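Local structure of p-nitrophenyl phosphatase (Pho2) (Archaeoglobus fulgidus, 3QGM) at residues G29-G32 against V33-K37; N130-L133 against M134-L138; G211-I214 against D215-A219. The protein probably acts as a metal-dependent phosphatase of the haloacid dehalogenase (HAD) superfamily, with a calcium ion bound in this crystal. All blocks are in the same frame, centred on the assembly; numbering follows the deposited sequence. Where two conformers were deposited one is given.

Contact 1: residues G29-G32 against V33-K37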
loop_
_atom_site.group_PDB
_atom_site.type_symbol
_atom_site.label_atom_id
_atom_site.label_comp_id
_atom_site.label_asym_id
_atom_site.label_seq_id
_atom_site.Cartn_x
_atom_site.Cartn_y
_atom_site.Cartn_z
ATOM N N GLY A 29 5.169 -35.380 -2.908
ATOM C CA GLY A 29 4.499 -34.867 -1.701
ATOM C C GLY A 29 3.287 -35.688 -1.259
ATOM O O GLY A 29 3.100 -35.975 -0.061
ATOM N N VAL A 30 2.440 -36.076 -2.214
ATOM C CA VAL A 30 1.317 -36.963 -1.922
ATOM C C VAL A 30 1.813 -38.278 -1.334
ATOM O O VAL A 30 1.335 -38.711 -0.288
ATOM C CB VAL A 30 0.433 -37.230 -3.203
ATOM C CG1 VAL A 30 -0.446 -38.464 -3.009
ATOM C CG2 VAL A 30 -0.408 -35.995 -3.562
ATOM N N GLU A 31 2.769 -38.913 -2.013
ATOM C CA GLU A 31 3.358 -40.145 -1.549
ATOM C C GLU A 31 3.838 -39.986 -0.093
ATOM O O GLU A 31 3.568 -40.814 0.770
ATOM C CB GLU A 31 4.572 -40.501 -2.415
ATOM C CG GLU A 31 4.349 -41.121 -3.839
ATOM C CD GLU A 31 5.712 -41.320 -4.600
ATOM O OE1 GLU A 31 6.396 -42.348 -4.312
ATOM O OE2 GLU A 31 6.102 -40.453 -5.464
ATOM N N GLY A 32 4.573 -38.915 0.171
ATOM C CA GLY A 32 5.118 -38.678 1.493
ATOM C C GLY A 32 4.066 -38.584 2.564
ATOM O O GLY A 32 4.251 -39.068 3.677
ATOM N N VAL A 33 2.955 -37.932 2.250
ATOM C CA VAL A 33 1.869 -37.837 3.224
ATOM C C VAL A 33 1.346 -39.214 3.506
ATOM O O VAL A 33 1.159 -39.607 4.654
ATOM C CB VAL A 33 0.705 -36.980 2.704
ATOM C CG1 VAL A 33 -0.568 -37.206 3.602
ATOM C CG2 VAL A 33 1.098 -35.529 2.677
ATOM N N LYS A 34 1.099 -39.961 2.435
ATOM C CA LYS A 34 0.561 -41.291 2.588
ATOM C C LYS A 34 1.480 -42.171 3.419
ATOM O O LYS A 34 1.010 -42.857 4.331
ATOM C CB LYS A 34 0.274 -41.908 1.217
ATOM C CG LYS A 34 -0.858 -41.205 0.452
ATOM C CD LYS A 34 -1.246 -42.048 -0.773
ATOM C CE LYS A 34 -2.186 -41.325 -1.712
ATOM N NZ LYS A 34 -2.360 -42.068 -3.005
ATOM N N LYS A 35 2.788 -42.146 3.146
ATOM C CA LYS A 35 3.732 -42.922 3.954
ATOM C C LYS A 35 3.751 -42.474 5.415
ATOM O O LYS A 35 3.913 -43.322 6.315
ATOM C CB LYS A 35 5.163 -42.914 3.377
ATOM C CG LYS A 35 5.375 -43.833 2.149
ATOM C CD LYS A 35 4.990 -43.173 0.805
ATOM C CE LYS A 35 5.590 -43.886 -0.440
ATOM N NZ LYS A 35 4.839 -43.527 -1.717
ATOM N N LEU A 36 3.571 -41.167 5.652
ATOM C CA LEU A 36 3.486 -40.633 7.022
ATOM C C LEU A 36 2.270 -41.126 7.833
ATOM O O LEU A 36 2.410 -41.406 9.016
ATOM C CB LEU A 36 3.493 -39.091 7.030
ATOM C CG LEU A 36 4.857 -38.386 6.973
ATOM C CD1 LEU A 36 4.663 -36.863 6.974
ATOM C CD2 LEU A 36 5.761 -38.817 8.124
ATOM N N LYS A 37 1.088 -41.157 7.206
ATOM C CA LYS A 37 -0.142 -41.650 7.825
ATOM C C LYS A 37 0.039 -43.123 8.182
ATOM O O LYS A 37 -0.296 -43.579 9.296
ATOM C CB LYS A 37 -1.329 -41.506 6.861
ATOM C CG LYS A 37 -1.688 -40.072 6.478
ATOM C CD LYS A 37 -2.888 -40.005 5.508
ATOM C CE LYS A 37 -2.514 -40.438 4.088
ATOM N NZ LYS A 37 -3.600 -40.398 3.137
#
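Val-33 meets the first turn of this helical segment through its CG2, which lies 3.4 Å from Gly-29 O, while its backbone N donates to that same oxygen at 3.0 Å. This is the tight side. Gly-32 belongs to it with its backbone alone: its O accepts from Leu-36 N at 3.0 Å, and CB and CG of Leu-36 close over that carbonyl. Both segments lie on helix 27-38, which comes after strand 10-14, the strand that ends at the metal-binding Asp-14, and the short strands beyond it, and packs on the parallel sheet of the domain. Val-33 reaches Phe-45 of strand 42-47, and Leu-36 rests on Tyr-11 and Ile-13 of strand 10-14. The solvent side is that of the exposed Lys-34 and Lys-35. Lys-34 keeps an extended chain beside Val-30, its CE 3.6 Å from Val-30 CG1, a methyl placed anti to the backbone N (chi1 162°); Leu-66 adds apolar cover to both residues. Glu-31 and Lys-35 also run side by side and form an i to i+4 salt bridge, in which Lys-35 NZ approaches Glu-31 OE1 at 3.2 Å on the lone pair turned away from the other oxygen. Lys-260 and Val-263 of helix 259-264 touch this pair.

Contact 2: residues N130-L133 against M134-L138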
loop_
_atom_site.group_PDB
_atom_site.type_symbol
_atom_site.label_atom_id
_atom_site.label_comp_id
_atom_site.label_asym_id
_atom_site.label_seq_id
_atom_site.Cartn_x
_atom_site.Cartn_y
_atom_site.Cartn_z
ATOM N N ASN A 130 -10.651 -2.566 -4.892
ATOM C CA ASN A 130 -10.870 -1.330 -5.652
ATOM C C ASN A 130 -10.830 -0.112 -4.751
ATOM O O ASN A 130 -10.636 -0.250 -3.537
ATOM C CB ASN A 130 -12.184 -1.404 -6.452
ATOM C CG ASN A 130 -13.422 -1.492 -5.575
ATOM O OD1 ASN A 130 -13.383 -1.259 -4.373
ATOM N ND2 ASN A 130 -14.542 -1.863 -6.197
ATOM N N PHE A 131 -11.006 1.073 -5.311
ATOM C CA PHE A 131 -10.878 2.299 -4.508
ATOM C C PHE A 131 -11.906 2.351 -3.369
ATOM O O PHE A 131 -11.587 2.717 -2.217
ATOM C CB PHE A 131 -11.020 3.512 -5.404
ATOM C CG PHE A 131 -10.561 4.806 -4.782
ATOM C CD1 PHE A 131 -9.202 5.088 -4.645
ATOM C CD2 PHE A 131 -11.469 5.760 -4.422
ATOM C CE1 PHE A 131 -8.763 6.330 -4.123
ATOM C CE2 PHE A 131 -11.055 6.964 -3.893
ATOM C CZ PHE A 131 -9.682 7.253 -3.749
ATOM N N GLU A 132 -13.136 1.955 -3.669
ATOM C CA GLU A 132 -14.212 2.017 -2.675
ATOM C C GLU A 132 -13.878 1.099 -1.520
ATOM O O GLU A 132 -13.962 1.509 -0.364
ATOM C CB GLU A 132 -15.585 1.648 -3.275
ATOM C CG GLU A 132 -16.620 1.219 -2.194
ATOM C CD GLU A 132 -18.077 1.136 -2.694
ATOM O OE1 GLU A 132 -18.346 0.468 -3.725
ATOM O OE2 GLU A 132 -18.942 1.756 -2.026
ATOM N N LEU A 133 -13.468 -0.136 -1.810
ATOM C CA LEU A 133 -13.123 -1.052 -0.721
ATOM C C LEU A 133 -11.895 -0.550 0.077
ATOM O O LEU A 133 -11.863 -0.672 1.323
ATOM C CB LEU A 133 -12.887 -2.450 -1.278
ATOM C CG LEU A 133 -12.868 -3.627 -0.343
ATOM C CD1 LEU A 133 -13.991 -3.536 0.714
ATOM C CD2 LEU A 133 -13.022 -4.879 -1.218
HETATM N N MSE A 134 -10.915 0.060 -0.593
HETATM C CA MSE A 134 -9.772 0.602 0.146
HETATM C C MSE A 134 -10.174 1.802 0.999
HETATM O O MSE A 134 -9.638 1.991 2.080
HETATM C CB MSE A 134 -8.608 0.959 -0.767
HETATM C CG MSE A 134 -7.387 1.389 0.029
HETATM SE SE MSE A 134 -6.457 -0.118 0.801
HETATM C CE MSE A 134 -5.812 -0.840 -0.884
ATOM N N THR A 135 -11.112 2.608 0.521
ATOM C CA THR A 135 -11.644 3.717 1.296
ATOM C C THR A 135 -12.274 3.183 2.565
ATOM O O THR A 135 -12.057 3.733 3.651
ATOM C CB THR A 135 -12.678 4.527 0.494
ATOM O OG1 THR A 135 -12.028 5.159 -0.599
ATOM C CG2 THR A 135 -13.353 5.593 1.292
ATOM N N LYS A 136 -13.061 2.132 2.431
ATOM C CA LYS A 136 -13.739 1.576 3.611
ATOM C C LYS A 136 -12.757 1.063 4.658
ATOM O O LYS A 136 -12.946 1.288 5.837
ATOM C CB LYS A 136 -14.724 0.482 3.217
ATOM C CG LYS A 136 -15.905 0.972 2.323
ATOM C CD LYS A 136 -16.940 -0.128 2.195
ATOM C CE LYS A 136 -18.288 0.380 1.670
ATOM N NZ LYS A 136 -18.528 -0.121 0.300
ATOM N N ALA A 137 -11.717 0.376 4.198
ATOM C CA ALA A 137 -10.659 -0.167 5.067
ATOM C C ALA A 137 -9.940 0.964 5.743
ATOM O O ALA A 137 -9.745 0.935 6.944
ATOM C CB ALA A 137 -9.649 -1.000 4.231
ATOM N N LEU A 138 -9.542 1.962 4.954
ATOM C CA LEU A 138 -8.952 3.177 5.486
ATOM C C LEU A 138 -9.835 3.763 6.629
ATOM O O LEU A 138 -9.359 4.067 7.730
ATOM C CB LEU A 138 -8.730 4.205 4.362
ATOM C CG LEU A 138 -8.415 5.639 4.829
ATOM C CD1 LEU A 138 -7.004 5.640 5.466
ATOM C CD2 LEU A 138 -8.525 6.636 3.691
#
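Phe-131 O receives two bonds from Thr-135: the backbone N at 2.8 Å and, from above the carbonyl plane, the hydroxyl OG1 at 3.0 Å. The threonine chi1 of -66° sets OG1 beside its own backbone N, within range of the carbonyl one turn back. Just before the helix, Asn-130 caps its N-terminus, OD1 accepting from Leu-133 N at 2.8 Å in a nearly straight bond (170°), while the main-chain O of the same asparagine takes Met-134 N. Helix 131-143 so begun is the connecting helix of a beta-alpha-beta crossover between parallel strands 120-123 and 146-149, in the smaller sheet of the protein. Glu-132 and Lys-136 run side by side on the outer surface; their salt bridge joins OE2 to NZ at 3.0 Å, though as a hydrogen bond it is weak, and the lysine bends at chi4 to reach it. Farther out, packing takes over. Thr-135 OG1 also sits over one face of the Phe-131 ring, 3.9 Å from CE2, and that phenylalanine packs on Arg-127 of the second subunit. The side chain of Met-134, a selenomethionine modelled in two conformers, packs outside the turn, near Ala-172 of helix 167-177 and Met-168 of the second subunit.

Contact 3: residues G211-I214 against D215-A219. With CA (calcium ion), chain E.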
loop_
_atom_site.group_PDB
_atom_site.type_symbol
_atom_site.label_atom_id
_atom_site.label_comp_id
_atom_site.label_asym_id
_atom_site.label_seq_id
_atom_site.Cartn_x
_atom_site.Cartn_y
_atom_site.Cartn_z
ATOM N N GLY A 211 7.925 -27.194 4.985
ATOM C CA GLY A 211 7.521 -26.226 4.013
ATOM C C GLY A 211 8.554 -25.914 2.964
ATOM O O GLY A 211 9.661 -26.472 2.959
ATOM N N ASP A 212 8.185 -25.010 2.070
ATOM C CA ASP A 212 9.004 -24.687 0.911
ATOM C C ASP A 212 9.585 -23.299 0.968
ATOM O O ASP A 212 10.332 -22.967 0.087
ATOM C CB ASP A 212 8.233 -24.890 -0.418
ATOM C CG ASP A 212 7.144 -23.843 -0.649
ATOM O OD1 ASP A 212 6.541 -23.352 0.322
ATOM O OD2 ASP A 212 6.870 -23.542 -1.826
ATOM N N GLN A 213 9.242 -22.511 1.996
ATOM C CA GLN A 213 9.729 -21.127 2.170
ATOM C C GLN A 213 10.414 -20.895 3.520
ATOM O O GLN A 213 9.827 -21.081 4.608
ATOM C CB GLN A 213 8.575 -20.137 2.021
ATOM C CG GLN A 213 7.980 -20.098 0.633
ATOM C CD GLN A 213 6.956 -18.975 0.471
ATOM O OE1 GLN A 213 7.225 -17.978 -0.176
ATOM N NE2 GLN A 213 5.779 -19.161 1.022
ATOM N N ILE A 214 11.657 -20.428 3.452
ATOM C CA ILE A 214 12.451 -20.165 4.658
ATOM C C ILE A 214 11.830 -19.080 5.486
ATOM O O ILE A 214 11.638 -19.230 6.694
ATOM C CB ILE A 214 13.826 -19.745 4.295
ATOM C CG1 ILE A 214 14.473 -20.851 3.459
ATOM C CG2 ILE A 214 14.653 -19.324 5.610
ATOM C CD1 ILE A 214 15.587 -21.579 4.098
ATOM N N ASP A 215 11.465 -17.989 4.836
ATOM C CA ASP A 215 10.854 -16.842 5.521
ATOM C C ASP A 215 9.415 -17.031 5.931
ATOM O O ASP A 215 8.865 -16.184 6.591
ATOM C CB ASP A 215 10.909 -15.602 4.633
ATOM C CG ASP A 215 10.114 -15.756 3.364
ATOM O OD1 ASP A 215 9.505 -14.771 2.952
ATOM O OD2 ASP A 215 10.132 -16.843 2.770
ATOM N N VAL A 216 8.784 -18.124 5.524
ATOM C CA VAL A 216 7.437 -18.389 5.975
ATOM C C VAL A 216 7.444 -19.608 6.897
ATOM O O VAL A 216 7.129 -19.529 8.094
ATOM C CB VAL A 216 6.519 -18.571 4.742
ATOM C CG1 VAL A 216 5.125 -19.007 5.140
ATOM C CG2 VAL A 216 6.495 -17.213 3.907
ATOM N N ASP A 217 7.817 -20.732 6.321
ATOM C CA ASP A 217 7.681 -22.015 6.999
ATOM C C ASP A 217 8.776 -22.234 8.039
ATOM O O ASP A 217 8.481 -22.640 9.156
ATOM C CB ASP A 217 7.691 -23.118 5.963
ATOM C CG ASP A 217 6.586 -22.916 4.955
ATOM O OD1 ASP A 217 5.431 -23.029 5.418
ATOM O OD2 ASP A 217 6.876 -22.547 3.772
ATOM N N VAL A 218 10.015 -21.955 7.671
ATOM C CA VAL A 218 11.112 -22.073 8.655
ATOM C C VAL A 218 10.976 -21.042 9.756
ATOM O O VAL A 218 11.152 -21.386 10.927
ATOM C CB VAL A 218 12.491 -22.061 8.030
ATOM C CG1 VAL A 218 13.550 -22.239 9.121
ATOM C CG2 VAL A 218 12.570 -23.189 7.029
ATOM N N ALA A 219 10.574 -19.815 9.421
ATOM C CA ALA A 219 10.376 -18.782 10.464
ATOM C C ALA A 219 9.282 -19.211 11.422
ATOM O O ALA A 219 9.363 -18.987 12.645
ATOM C CB ALA A 219 10.018 -17.408 9.854
HETATM CA CA CA E . 4.311 -23.013 0.593
HETATM O O HOH W 1 4.803 -21.957 -1.552
HETATM O O HOH W 2 4.836 -21.630 2.132
HETATM O O HOH W 3 2.392 -21.685 0.344
#
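Three backbone N-H groups converge on Gln-213 O, and the helix starts with a widened, pi-type turn. Asp-217 N binds this oxygen at 2.7 Å and Val-218 N at 3.2 Å, with a weaker bond from Val-216 N; Val-218 N to Gln-213 O and Ala-219 N to Ile-214 O are both i+5 to i bonds, as in a pi-turn. Gln-213 holds the N-cap position of helix 214-224, where the chain leaves strand 207-211 of the parallel sheet. Gly-211, Asp-212 and Asp-217 are consistent with the GDxxxxD form of HAD motif IV. The side chain of Asp-217 turns back toward the loop: OD2 takes Gln-213 N at 3.0 Å on its anti lone pair and, weakly, Asp-212 N, while its CG rests on Gly-211 CA at 3.6 Å, close against a residue without a side chain. The other oxygen of Asp-217 forms a salt bridge with Lys-187. Alongside, the extended Gln-213 chain lies beside Val-216, its NE2 3.6 Å from CG2. Asp-212 turns its carboxylate to the calcium ion, which OD1 binds at 2.3 Å. OD2 accepts from Val-235 N and from a metal-bound water, two bonds that fix the rotation of the group. Asp-14 OD2 and Asp-16 O also bind the ion. A second metal-bound water, 2.1 Å from calcium, donates to Asp-217 OD2 and accepts from Gln-213 NE2. Asp-217 is thus a second-shell residue: it positions the metal-bearing loop through backbone N-H groups and holds a calcium-bound water through OD2.

In the fold
All three are local contacts along a helix or at its start, yet their chemistry follows their place. Contact 3 is the most central, about 11 Å from the centre of the chain, and is governed by carboxylates, water and metal. Contact 1 lies in the same six-stranded-sheet domain, its nearest atoms about 10 Å from contact 3, with an apolar face on the sheet and charged lysines outward. Contact 2 belongs to the other sheet, about 31 Å from contact 3 between centres, and is only partly buried even with the second subunit packed against it. Contacts 1 and 2 each hold an i to i+4 glutamate-lysine salt bridge, whereas in contact 3 Asp-217 pairs with Lys-187 from elsewhere in the fold.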